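Local structure of muramoyltetrapeptide carboxypeptidase (6UUK) at residues R106-A111 with A139-S144; F157-L162 with A227-T232; Q175-R180 with A185-H190; V212-T217 with Q271-L276; R257-L262 with N294-W299. The protein probably cleaves the terminal D-alanine from murein tetrapeptides during cell-wall recycling, as a serine-type LD-carboxypeptidase of the peptidase S66 family. All coordinates share one frame; numbering follows the deposited sequence.

Contact 1: residues R106-A111 with A139-S144; sequences RQIMEA and AKLAKS
M109, a selenomethionine, reaches from helix 101-111 to L141 on helix 138-142. Its CB does not aim at the partner helix, and the chain is carried across by two bends. CG stands anti to the carbonyl carbon (chi1 -59°), and further turns at chi2 and chi3 swing the tip round. CB, CG and SE stay more than 4.2 Å from every atom of 139-144; the terminal methyl makes the contact. M109 CE lies 3.6 Å from L141 CD2, and its separation from L141 CD1 is 3.7 Å, so it rests in the fork of the leucine. The two side chains cross at about a right angle. Beside this pair, I108 CG2 approaches L141 CD2 more loosely at 4.4 Å. On the side of helix 155-163, F157 packs on both I108 and L141, while L136 touches M109. The helices are consecutive in the N-terminal domain, linked through strand 119-122 of its largely parallel sheet, and I108 also packs on I59 of strand 55-59. No hydrogen bond or salt bridge joins 106-111 to 139-144; R106 and E110 pair within their own helix. The chemistry is purely apolar, a methyl in a leucine fork, which implies dispersion and burial as the cohesive forces.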
# COMPACT_ATOMS: atom_id res chain seq x y z
N ARG B 106 11.90 -21.79 9.42
CA ARG B 106 12.15 -22.95 10.27
C ARG B 106 12.10 -22.59 11.75
O ARG B 106 11.66 -23.40 12.57
CB ARG B 106 13.49 -23.57 9.92
CG ARG B 106 13.77 -24.90 10.62
CD ARG B 106 15.25 -25.20 10.65
NE ARG B 106 15.99 -24.14 11.33
CZ ARG B 106 16.13 -24.05 12.65
NH1 ARG B 106 15.58 -24.96 13.44
NH2 ARG B 106 16.82 -23.05 13.18
N GLN B 107 12.54 -21.38 12.11
CA GLN B 107 12.51 -20.96 13.50
C GLN B 107 11.09 -20.76 14.02
O GLN B 107 10.87 -20.81 15.23
CB GLN B 107 13.33 -19.68 13.69
CG GLN B 107 14.81 -19.85 13.41
CD GLN B 107 15.57 -18.53 13.45
OE1 GLN B 107 15.01 -17.49 13.81
NE2 GLN B 107 16.84 -18.57 13.07
N ILE B 108 10.13 -20.52 13.13
CA ILE B 108 8.74 -20.38 13.56
C ILE B 108 8.09 -21.74 13.73
O ILE B 108 7.28 -21.95 14.64
CB ILE B 108 7.96 -19.49 12.57
CG1 ILE B 108 8.70 -18.18 12.33
CG2 ILE B 108 6.56 -19.21 13.10
CD1 ILE B 108 8.00 -17.26 11.35
N MSE B 109 8.44 -22.70 12.87
CA MSE B 109 7.89 -24.05 12.96
C MSE B 109 8.47 -24.79 14.17
O MSE B 109 7.82 -25.67 14.73
CB MSE B 109 8.18 -24.83 11.68
CG MSE B 109 7.61 -24.21 10.41
SE MSE B 109 5.69 -23.92 10.48
CE MSE B 109 5.69 -22.03 10.93
N GLU B 110 9.69 -24.42 14.56
CA GLU B 110 10.35 -25.11 15.66
C GLU B 110 9.83 -24.63 17.01
O GLU B 110 9.61 -25.44 17.92
CB GLU B 110 11.86 -24.92 15.57
CG GLU B 110 12.67 -25.97 16.31
CD GLU B 110 14.16 -25.76 16.19
OE1 GLU B 110 14.69 -24.85 16.86
OE2 GLU B 110 14.81 -26.49 15.41
N ALA B 111 9.61 -23.32 17.16
CA ALA B 111 9.10 -22.80 18.42
C ALA B 111 7.66 -23.21 18.66
O ALA B 111 7.24 -23.37 19.81
CB ALA B 111 9.24 -21.28 18.45
N ALA B 139 -1.93 -24.06 8.86
CA ALA B 139 -2.77 -25.12 9.40
C ALA B 139 -2.07 -25.85 10.54
O ALA B 139 -2.72 -26.28 11.50
CB ALA B 139 -3.15 -26.11 8.29
N LYS B 140 -0.74 -25.98 10.46
CA LYS B 140 0.03 -26.52 11.57
C LYS B 140 0.12 -25.52 12.72
O LYS B 140 0.13 -25.92 13.89
CB LYS B 140 1.43 -26.92 11.09
CG LYS B 140 2.35 -27.47 12.17
CD LYS B 140 2.20 -28.97 12.31
CE LYS B 140 3.29 -29.54 13.22
NZ LYS B 140 3.25 -31.03 13.26
N LEU B 141 0.19 -24.23 12.40
CA LEU B 141 0.30 -23.21 13.44
C LEU B 141 -1.01 -23.04 14.19
O LEU B 141 -1.01 -22.81 15.41
CB LEU B 141 0.74 -21.88 12.82
CG LEU B 141 2.18 -21.82 12.30
CD1 LEU B 141 2.40 -20.55 11.51
CD2 LEU B 141 3.15 -21.91 13.47
N ALA B 142 -2.14 -23.13 13.48
CA ALA B 142 -3.43 -23.00 14.14
C ALA B 142 -3.68 -24.13 15.13
O ALA B 142 -4.36 -23.94 16.14
CB ALA B 142 -4.55 -22.94 13.10
N LYS B 143 -3.13 -25.31 14.86
CA LYS B 143 -3.24 -26.45 15.76
C LYS B 143 -2.14 -26.47 16.82
O LYS B 143 -2.22 -27.29 17.74
CB LYS B 143 -3.20 -27.76 14.98
CG LYS B 143 -4.32 -27.91 13.95
CD LYS B 143 -4.21 -29.24 13.23
CE LYS B 143 -5.32 -29.41 12.21
NZ LYS B 143 -5.23 -30.72 11.51
N SER B 144 -1.14 -25.60 16.71
CA SER B 144 -0.04 -25.61 17.67
C SER B 144 -0.49 -25.14 19.05
O SER B 144 0.11 -25.53 20.06
CB SER B 144 1.11 -24.74 17.17
OG SER B 144 1.57 -25.18 15.90

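Contact 2: residues F157-L162 with A227-T232; sequences FEMALL and AHMAGT
M159 and M229, both selenomethionines, meet between helix 155-163 and the turn that follows helix 223-228. Along the first segment, F157 points away from 227-232; its ring stacks with that of F154 and meets that of F148, so it belongs to the core on the other side of its helix. E158 follows, with OE1 in a weak hydrogen bond to S168 OG. M159 then directs its CB at the partner segment, and this carbon is the one touched: M159 CB lies 3.7 Å from M229 CE. Beyond CB the chain bends at chi2 and chi3 and leads away, and V325 of strand 323-325 packs against the M159 side chain. A160 comes next, its backbone N 4.5 Å from M229 CE, while its methyl packs on W234 and F138.

M229 reaches over by placing CG anti to the carbonyl carbon (chi1 -76°), bending once at chi2 and running out to CE. Its base is fixed by a type II turn from M229 to T232, in which M229 O accepts from T232 N at 3.1 Å and from T232 OG1 at 2.7 Å, both from the same face of the carbonyl plane. G231 takes the positive phi of that turn, and A230 O is bonded by Q261 of the second subunit. The contact joins the N- and C-terminal domains; the M159 side chain is about 10 Å from that of E246, a predicted charge-relay residue. Between the two segments, cohesion comes from one methyl against a methylene, with no polar bond setting their orientation.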
# COMPACT_ATOMS: atom_id res chain seq x y z
N PHE B 157 1.44 -11.81 9.51
CA PHE B 157 1.43 -13.15 10.10
C PHE B 157 0.11 -13.45 10.79
O PHE B 157 -0.34 -14.60 10.79
CB PHE B 157 2.59 -13.28 11.08
CG PHE B 157 2.80 -14.68 11.59
CD1 PHE B 157 2.13 -15.13 12.72
CD2 PHE B 157 3.67 -15.55 10.95
CE1 PHE B 157 2.32 -16.41 13.20
CE2 PHE B 157 3.86 -16.83 11.42
CZ PHE B 157 3.19 -17.26 12.55
N GLU B 158 -0.52 -12.44 11.39
CA GLU B 158 -1.73 -12.66 12.16
C GLU B 158 -2.98 -12.76 11.30
O GLU B 158 -3.99 -13.31 11.76
CB GLU B 158 -1.91 -11.53 13.19
CG GLU B 158 -0.78 -11.45 14.21
CD GLU B 158 -1.08 -10.49 15.34
OE1 GLU B 158 -2.18 -9.89 15.34
OE2 GLU B 158 -0.22 -10.33 16.22
N MSE B 159 -2.94 -12.27 10.07
CA MSE B 159 -4.09 -12.37 9.18
C MSE B 159 -4.20 -13.78 8.59
O MSE B 159 -5.30 -14.32 8.45
CB MSE B 159 -4.01 -11.34 8.05
CG MSE B 159 -4.13 -9.89 8.51
SE MSE B 159 -5.77 -9.54 9.52
CE MSE B 159 -5.05 -9.64 11.33
N ALA B 160 -3.05 -14.37 8.26
CA ALA B 160 -3.05 -15.74 7.76
C ALA B 160 -3.45 -16.73 8.84
O ALA B 160 -4.10 -17.74 8.54
CB ALA B 160 -1.67 -16.09 7.19
N LEU B 161 -3.08 -16.47 10.10
CA LEU B 161 -3.57 -17.29 11.20
C LEU B 161 -5.08 -17.17 11.34
O LEU B 161 -5.78 -18.17 11.54
CB LEU B 161 -2.88 -16.89 12.50
CG LEU B 161 -1.48 -17.44 12.76
CD1 LEU B 161 -1.00 -17.02 14.14
CD2 LEU B 161 -1.47 -18.96 12.62
N LEU B 162 -5.60 -15.94 11.23
CA LEU B 162 -7.05 -15.75 11.29
C LEU B 162 -7.73 -16.32 10.06
O LEU B 162 -8.90 -16.72 10.13
CB LEU B 162 -7.37 -14.26 11.44
CG LEU B 162 -8.84 -13.92 11.70
CD1 LEU B 162 -9.33 -14.61 12.97
CD2 LEU B 162 -9.01 -12.42 11.80
N ALA B 227 -3.91 -3.13 3.96
CA ALA B 227 -4.08 -2.76 2.56
C ALA B 227 -3.18 -3.60 1.66
O ALA B 227 -3.53 -3.85 0.50
CB ALA B 227 -3.78 -1.27 2.37
N HIS B 228 -2.04 -4.04 2.18
CA HIS B 228 -1.19 -4.99 1.47
C HIS B 228 -1.87 -6.35 1.29
O HIS B 228 -1.54 -7.08 0.35
CB HIS B 228 0.14 -5.16 2.21
CG HIS B 228 1.00 -6.25 1.66
ND1 HIS B 228 1.44 -6.28 0.36
CD2 HIS B 228 1.52 -7.36 2.26
CE1 HIS B 228 2.19 -7.35 0.17
NE2 HIS B 228 2.25 -8.02 1.30
N MSE B 229 -2.82 -6.68 2.16
CA MSE B 229 -3.53 -7.96 2.08
C MSE B 229 -4.70 -7.93 1.11
O MSE B 229 -5.32 -8.95 0.84
CB MSE B 229 -4.03 -8.37 3.47
CG MSE B 229 -2.96 -8.90 4.39
SE MSE B 229 -2.07 -10.46 3.65
CE MSE B 229 -1.58 -11.33 5.32
N ALA B 230 -5.00 -6.74 0.58
CA ALA B 230 -6.13 -6.59 -0.33
C ALA B 230 -5.87 -7.35 -1.62
O ALA B 230 -4.86 -7.13 -2.30
CB ALA B 230 -6.37 -5.11 -0.62
N GLY B 231 -6.79 -8.26 -1.96
CA GLY B 231 -6.67 -9.07 -3.16
C GLY B 231 -5.93 -10.38 -2.97
O GLY B 231 -6.00 -11.24 -3.86
N THR B 232 -5.22 -10.55 -1.85
CA THR B 232 -4.47 -11.76 -1.59
C THR B 232 -5.33 -12.80 -0.87
O THR B 232 -6.23 -12.44 -0.11
CB THR B 232 -3.24 -11.45 -0.75
OG1 THR B 232 -3.64 -11.11 0.58
CG2 THR B 232 -2.47 -10.28 -1.35

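Contact 3: residues Q175-R180 with A185-H190; sequences QSDFTR and AFTLNH
L188 brings two of its carbons against the 175-180 segment. L188 CD1 lies 3.6 Å from the backbone oxygen D177 O, and L188 CG sits 4.0 Å from F178 CE1, meeting the ring obliquely. A third touch comes from T187, whose methyl CG2 is 4.0 Å from D177 OD1, the two side chains crossing at about a right angle. With OG1 beside the backbone N (chi1 -63°), CG2 is the branch anti to that N and the one that meets D177. No hydrogen bond joins the two segments.

The second shell fixes D177 and T187 through their polar ends. D177 OD2 accepts from the backbone N of M173, just before the segment, and has a long, weak ion pair with K320 NZ. T187 OG1 hydrogen-bonds to K318 O and K320 N, tying the start of helix 185-196 to the loop before strand 323-325. Separately, R180 NE donates to S176 O at 2.9 Å and closes the turn within 175-180. The bond lies nearly along the C=O axis, although the N-H is bent to 130° and the acceptor sits 27° out of the guanidinium plane. The D177 side chain is about 8 Å from that of H316 and about 9 Å from that of S152, both predicted catalytic residues.

In the fold, the chain passes from the short, weakly bonded helix 174-177 through a loop into helix 185-196; 175-180 follows strand 168-170, F178 also packs on A73 and L77 of helix 67-79, and L188 leans on R80 just beyond that helix.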
# COMPACT_ATOMS: atom_id res chain seq x y z
N GLN B 175 11.05 -5.37 20.01
CA GLN B 175 11.69 -4.22 19.37
C GLN B 175 11.83 -3.01 20.28
O GLN B 175 12.94 -2.64 20.66
CB GLN B 175 10.91 -3.83 18.11
N SER B 176 10.71 -2.38 20.65
CA SER B 176 10.74 -1.15 21.43
C SER B 176 9.85 -1.21 22.67
O SER B 176 9.58 -0.16 23.26
CB SER B 176 10.36 0.05 20.57
OG SER B 176 11.25 0.20 19.48
N ASP B 177 9.38 -2.39 23.06
CA ASP B 177 8.53 -2.52 24.24
C ASP B 177 9.22 -3.20 25.42
O ASP B 177 8.83 -2.97 26.56
CB ASP B 177 7.26 -3.30 23.90
CG ASP B 177 6.37 -2.56 22.92
OD1 ASP B 177 5.96 -1.42 23.23
OD2 ASP B 177 6.09 -3.11 21.83
N PHE B 178 10.24 -4.03 25.16
CA PHE B 178 11.03 -4.63 26.22
C PHE B 178 12.50 -4.22 26.20
O PHE B 178 13.18 -4.39 27.22
CB PHE B 178 10.95 -6.16 26.15
CG PHE B 178 9.59 -6.72 26.43
CD1 PHE B 178 9.13 -6.83 27.74
CD2 PHE B 178 8.76 -7.12 25.40
CE1 PHE B 178 7.87 -7.34 28.00
CE2 PHE B 178 7.50 -7.63 25.66
CZ PHE B 178 7.06 -7.74 26.96
N THR B 179 13.00 -3.68 25.08
CA THR B 179 14.38 -3.22 25.00
C THR B 179 14.56 -1.79 25.48
O THR B 179 15.68 -1.41 25.84
CB THR B 179 14.89 -3.33 23.56
OG1 THR B 179 13.99 -2.65 22.68
CG2 THR B 179 15.02 -4.78 23.14
N ARG B 180 13.50 -0.99 25.50
CA ARG B 180 13.62 0.40 25.89
C ARG B 180 13.87 0.54 27.39
O ARG B 180 13.38 -0.25 28.20
CB ARG B 180 12.37 1.18 25.50
CG ARG B 180 11.08 0.61 26.07
CD ARG B 180 9.98 1.65 26.07
NE ARG B 180 9.79 2.26 24.76
CZ ARG B 180 9.24 3.45 24.56
NH1 ARG B 180 8.83 4.17 25.60
NH2 ARG B 180 9.11 3.93 23.33
N ALA B 185 4.57 0.85 32.04
CA ALA B 185 3.75 -0.02 32.88
C ALA B 185 2.39 -0.28 32.25
O ALA B 185 1.82 -1.36 32.43
CB ALA B 185 3.59 0.59 34.27
N PHE B 186 1.86 0.70 31.50
CA PHE B 186 0.57 0.51 30.83
C PHE B 186 0.65 -0.61 29.80
O PHE B 186 -0.28 -1.42 29.70
CB PHE B 186 0.14 1.82 30.18
CG PHE B 186 -1.16 1.73 29.43
CD1 PHE B 186 -1.19 1.43 28.08
CD2 PHE B 186 -2.37 1.97 30.08
CE1 PHE B 186 -2.38 1.35 27.39
CE2 PHE B 186 -3.56 1.89 29.40
CZ PHE B 186 -3.57 1.58 28.05
N THR B 187 1.73 -0.66 29.04
CA THR B 187 1.86 -1.68 27.99
C THR B 187 2.11 -3.06 28.59
O THR B 187 1.48 -4.04 28.19
CB THR B 187 2.98 -1.30 27.02
OG1 THR B 187 2.65 -0.07 26.37
CG2 THR B 187 3.18 -2.39 25.98
N LEU B 188 3.03 -3.14 29.55
CA LEU B 188 3.42 -4.44 30.09
C LEU B 188 2.33 -5.05 30.96
O LEU B 188 2.16 -6.28 30.97
CB LEU B 188 4.73 -4.32 30.87
CG LEU B 188 6.04 -4.51 30.10
CD1 LEU B 188 6.14 -3.58 28.90
CD2 LEU B 188 7.23 -4.33 31.02
N ASN B 189 1.58 -4.23 31.69
CA ASN B 189 0.51 -4.75 32.53
C ASN B 189 -0.70 -5.18 31.70
O ASN B 189 -1.34 -6.18 32.01
CB ASN B 189 0.10 -3.72 33.58
CG ASN B 189 1.22 -3.40 34.55
OD1 ASN B 189 2.38 -3.77 34.33
ND2 ASN B 189 0.89 -2.70 35.63
N HIS B 190 -1.02 -4.43 30.64
CA HIS B 190 -2.09 -4.84 29.75
C HIS B 190 -1.73 -6.10 28.98
O HIS B 190 -2.61 -6.89 28.63
CB HIS B 190 -2.44 -3.71 28.78
CG HIS B 190 -3.44 -2.73 29.32
ND1 HIS B 190 -4.79 -2.83 29.05
CD2 HIS B 190 -3.29 -1.64 30.10
CE1 HIS B 190 -5.43 -1.84 29.65
NE2 HIS B 190 -4.54 -1.10 30.29

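Contact 4: residues V212-T217 with Q271-L276; sequences VDVEGT and QKALVL
K272 NZ donates to the backbone oxygen E215 O at 2.6 Å, the hydrogen bond between the two segments. They belong to the seven-stranded mixed sheet of the C-terminal domain, in which strand 242-248 lies between strands 213-222 and 273-280. The two segments meet just before the start of the strand that separates them: T217 makes backbone bonds to I242 at the start of this middle strand, and K272 to G241 just before it. The lysine nitrogen comes in at a C=O...N angle of 154°, tilted 26° from the carbonyl plane. An extended chain beyond CG carries K272 across to E215 O, with K272 CD 3.5 Å from that oxygen. At its base, K272 CB lies 4.0 Å from V214 CB, and the two side chains run antiparallel past one another. V214 also packs on I242 of the middle strand. On the other side of strand 213-222, V214 and G216 make backbone bonds to L331 and A329 of strand 328-333. The CB of E215 points away from 271-276; the lysine is held by the residue's backbone oxygen. Deeper in, A273 CB completes the apolar part, meeting V214 CG2 at 3.9 Å.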
# COMPACT_ATOMS: atom_id res chain seq x y z
N VAL B 212 -22.43 4.03 19.28
CA VAL B 212 -22.59 2.71 18.70
C VAL B 212 -22.75 1.69 19.82
O VAL B 212 -22.48 1.96 20.99
CB VAL B 212 -21.42 2.34 17.77
CG1 VAL B 212 -21.07 3.51 16.86
CG2 VAL B 212 -20.21 1.90 18.58
N ASP B 213 -23.20 0.49 19.45
CA ASP B 213 -23.36 -0.61 20.39
C ASP B 213 -23.34 -1.93 19.63
O ASP B 213 -24.34 -2.67 19.64
CB ASP B 213 -24.65 -0.45 21.19
CG ASP B 213 -24.72 -1.40 22.38
OD1 ASP B 213 -24.01 -1.16 23.37
OD2 ASP B 213 -25.49 -2.38 22.31
N VAL B 214 -22.23 -2.24 18.99
CA VAL B 214 -22.12 -3.41 18.14
C VAL B 214 -21.33 -4.49 18.86
O VAL B 214 -20.73 -4.26 19.91
CB VAL B 214 -21.47 -3.06 16.77
CG1 VAL B 214 -22.37 -2.12 15.99
CG2 VAL B 214 -20.09 -2.46 16.97
N GLU B 215 -21.32 -5.69 18.29
CA GLU B 215 -20.60 -6.82 18.86
C GLU B 215 -20.24 -7.78 17.73
O GLU B 215 -21.14 -8.29 17.05
CB GLU B 215 -21.44 -7.53 19.93
CG GLU B 215 -20.81 -8.80 20.48
CD GLU B 215 -21.62 -9.41 21.60
OE1 GLU B 215 -22.45 -8.69 22.20
OE2 GLU B 215 -21.44 -10.61 21.88
N GLY B 216 -18.95 -8.02 17.54
CA GLY B 216 -18.51 -8.90 16.49
C GLY B 216 -17.09 -9.37 16.71
O GLY B 216 -16.51 -9.16 17.78
N THR B 217 -16.53 -10.00 15.68
CA THR B 217 -15.18 -10.54 15.75
C THR B 217 -14.17 -9.41 15.58
O THR B 217 -14.19 -8.70 14.57
CB THR B 217 -14.98 -11.61 14.67
OG1 THR B 217 -15.94 -12.65 14.84
CG2 THR B 217 -13.58 -12.20 14.78
N GLN B 271 -18.19 -5.11 7.68
CA GLN B 271 -17.93 -5.00 9.11
C GLN B 271 -19.04 -4.20 9.79
O GLN B 271 -19.85 -3.52 9.15
CB GLN B 271 -16.57 -4.35 9.36
CG GLN B 271 -15.44 -4.94 8.52
CD GLN B 271 -15.28 -6.43 8.73
OE1 GLN B 271 -15.36 -6.92 9.86
NE2 GLN B 271 -15.06 -7.16 7.64
N LYS B 272 -19.07 -4.29 11.12
CA LYS B 272 -20.07 -3.57 11.90
C LYS B 272 -19.61 -2.18 12.33
O LYS B 272 -20.44 -1.28 12.49
CB LYS B 272 -20.46 -4.38 13.14
CG LYS B 272 -21.22 -5.66 12.82
CD LYS B 272 -21.63 -6.40 14.09
CE LYS B 272 -22.43 -7.65 13.78
NZ LYS B 272 -22.80 -8.40 15.00
N ALA B 273 -18.30 -2.00 12.52
CA ALA B 273 -17.77 -0.70 12.92
C ALA B 273 -16.28 -0.67 12.62
O ALA B 273 -15.61 -1.70 12.64
CB ALA B 273 -18.02 -0.42 14.41
N LEU B 274 -15.78 0.53 12.36
CA LEU B 274 -14.36 0.77 12.10
C LEU B 274 -13.77 1.53 13.28
O LEU B 274 -14.28 2.60 13.64
CB LEU B 274 -14.16 1.54 10.80
CG LEU B 274 -12.72 1.94 10.47
CD1 LEU B 274 -11.84 0.71 10.27
CD2 LEU B 274 -12.67 2.85 9.25
N VAL B 275 -12.72 0.98 13.87
CA VAL B 275 -12.05 1.58 15.03
C VAL B 275 -10.69 2.08 14.58
O VAL B 275 -9.92 1.34 13.96
CB VAL B 275 -11.93 0.58 16.19
CG1 VAL B 275 -11.35 1.27 17.41
CG2 VAL B 275 -13.28 -0.02 16.51
N LEU B 276 -10.39 3.34 14.90
CA LEU B 276 -9.13 3.97 14.51
C LEU B 276 -8.20 4.02 15.71
O LEU B 276 -8.54 4.61 16.75
CB LEU B 276 -9.38 5.38 13.97
CG LEU B 276 -9.46 5.53 12.44
CD1 LEU B 276 -10.50 4.59 11.86
CD2 LEU B 276 -9.76 6.97 12.06

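Contact 5: residues R257-L262 with N294-W299; sequences RMLLQL and NAMLSW
The closest CA atoms of 257-262 and 294-299, those of L260 and W299, are 11.2 Å apart, and the contact between helices 252-264 and 293-303 is made here by the ends of side chains. L260 and W299 do most of it. The indole leaves its helix with CG anti to the backbone N (chi1 -172°), which extends the six-membered ring toward the leucine. L260 CD2 sits at the ring edge, in its plane, 3.8 Å from both W299 CZ3 and W299 CH2, while L260 CD1 is 4.1 Å from W299 CH2. The two side chains cross at about a right angle. Next to L260, L259 meets M296, which lies about one turn before W299; L259 CD1 and M296 SE are 4.4 Å apart. M296 is a selenomethionine that also packs on V255 and E256, and L259 reaches L300.

The polar side of W299 faces the dimer partner: NE1 hydrogen-bonds to D101 of the second subunit, and the ring forms a cation-pi pair with R131 of that subunit. Y127 of the second subunit packs on L260, so this helix pair contributes to the subunit interface as well as to its own domain. Helix 252-264 links parallel strands 242-248 and 273-280, and helix 293-303 links 273-280 to 308-310; the contact packs the helices of two successive beta-alpha-beta crossovers.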
# COMPACT_ATOMS: atom_id res chain seq x y z
N ARG B 257 -6.15 6.87 1.62
CA ARG B 257 -5.93 6.08 0.42
C ARG B 257 -6.04 4.59 0.72
O ARG B 257 -6.78 3.86 0.04
CB ARG B 257 -4.56 6.41 -0.17
CG ARG B 257 -4.22 5.69 -1.46
CD ARG B 257 -2.86 6.14 -1.97
NE ARG B 257 -1.83 6.00 -0.94
CZ ARG B 257 -0.62 6.54 -1.01
NH1 ARG B 257 -0.28 7.27 -2.06
NH2 ARG B 257 0.25 6.35 -0.03
N MSE B 258 -5.33 4.12 1.73
CA MSE B 258 -5.36 2.70 2.10
C MSE B 258 -6.72 2.29 2.65
O MSE B 258 -7.13 1.14 2.52
CB MSE B 258 -4.25 2.40 3.11
CG MSE B 258 -2.86 2.54 2.53
SE MSE B 258 -1.45 2.25 3.85
CE MSE B 258 0.09 2.31 2.65
N LEU B 259 -7.42 3.24 3.27
CA LEU B 259 -8.78 2.97 3.71
C LEU B 259 -9.74 2.87 2.53
O LEU B 259 -10.74 2.14 2.61
CB LEU B 259 -9.25 4.05 4.69
CG LEU B 259 -8.65 4.01 6.10
CD1 LEU B 259 -9.13 5.20 6.92
CD2 LEU B 259 -9.00 2.70 6.79
N LEU B 260 -9.46 3.58 1.44
CA LEU B 260 -10.28 3.45 0.25
C LEU B 260 -10.06 2.12 -0.44
O LEU B 260 -10.99 1.57 -1.05
CB LEU B 260 -10.00 4.60 -0.72
CG LEU B 260 -10.66 5.94 -0.39
CD1 LEU B 260 -10.33 6.99 -1.44
CD2 LEU B 260 -12.16 5.78 -0.24
N GLN B 261 -8.84 1.57 -0.37
CA GLN B 261 -8.59 0.25 -0.93
C GLN B 261 -9.38 -0.81 -0.17
O GLN B 261 -9.96 -1.72 -0.78
CB GLN B 261 -7.10 -0.07 -0.90
CG GLN B 261 -6.75 -1.43 -1.48
CD GLN B 261 -5.26 -1.69 -1.54
OE1 GLN B 261 -4.48 -1.01 -0.87
NE2 GLN B 261 -4.86 -2.66 -2.35
N LEU B 262 -9.42 -0.71 1.16
CA LEU B 262 -10.25 -1.62 1.94
C LEU B 262 -11.74 -1.38 1.72
O LEU B 262 -12.54 -2.29 1.96
CB LEU B 262 -9.93 -1.48 3.43
CG LEU B 262 -8.46 -1.68 3.81
CD1 LEU B 262 -8.26 -1.53 5.31
CD2 LEU B 262 -7.96 -3.03 3.33
N ASN B 294 -8.89 15.46 10.89
CA ASN B 294 -10.31 15.75 11.07
C ASN B 294 -11.03 15.86 9.73
O ASN B 294 -12.14 15.35 9.57
CB ASN B 294 -10.49 17.03 11.89
CG ASN B 294 -10.02 16.88 13.32
OD1 ASN B 294 -10.11 15.80 13.91
ND2 ASN B 294 -9.51 17.97 13.89
N ALA B 295 -10.41 16.54 8.76
CA ALA B 295 -11.02 16.66 7.44
C ALA B 295 -11.08 15.31 6.73
O ALA B 295 -11.98 15.08 5.91
CB ALA B 295 -10.26 17.68 6.59
N MSE B 296 -10.14 14.42 7.02
CA MSE B 296 -10.14 13.09 6.43
C MSE B 296 -11.18 12.21 7.12
O MSE B 296 -11.88 11.44 6.46
CB MSE B 296 -8.75 12.45 6.55
CG MSE B 296 -8.63 11.08 5.91
SE MSE B 296 -9.10 9.60 7.09
CE MSE B 296 -7.63 9.77 8.37
N LEU B 297 -11.28 12.35 8.44
CA LEU B 297 -12.25 11.56 9.20
C LEU B 297 -13.68 11.95 8.83
O LEU B 297 -14.56 11.09 8.75
CB LEU B 297 -12.01 11.75 10.70
CG LEU B 297 -12.87 10.92 11.65
CD1 LEU B 297 -12.58 9.44 11.49
CD2 LEU B 297 -12.64 11.37 13.09
N SER B 298 -13.92 13.25 8.61
CA SER B 298 -15.26 13.69 8.21
C SER B 298 -15.61 13.19 6.81
O SER B 298 -16.75 12.80 6.55
CB SER B 298 -15.35 15.21 8.28
OG SER B 298 -16.64 15.66 7.92
N TRP B 299 -14.63 13.20 5.90
CA TRP B 299 -14.87 12.66 4.57
C TRP B 299 -15.01 11.14 4.60
O TRP B 299 -15.76 10.57 3.80
CB TRP B 299 -13.74 13.06 3.62
CG TRP B 299 -14.01 12.72 2.18
CD1 TRP B 299 -14.57 13.52 1.24
CD2 TRP B 299 -13.72 11.47 1.53
NE1 TRP B 299 -14.65 12.86 0.04
CE2 TRP B 299 -14.14 11.60 0.19
CE3 TRP B 299 -13.16 10.27 1.95
CZ2 TRP B 299 -14.01 10.57 -0.73
CZ3 TRP B 299 -13.03 9.24 1.03
CH2 TRP B 299 -13.45 9.40 -0.29

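Contacts 1 and 2 share one packed core in the N-terminal domain, where L141 CB lies 3.7 Å from L161 CD2. Contact 2 bridges to the C-terminal domain and there meets contact 5, where A227 CB is 3.8 Å from M258 CB; both also touch the second subunit. Contact 5 joins contact 4 through L276 CD2 and L297 CD1, 3.8 Å apart. Contact 3 stands separate, its nearest atoms about 11 Å from contact 2. Among the predicted catalytic residues, E246 has its side chain about 10 Å from those of M159 (contact 2) and L259 (contact 5), and the H316 side chain is about 8 Å from that of D177 (contact 3), whereas contacts 1 and 4 are remote from them.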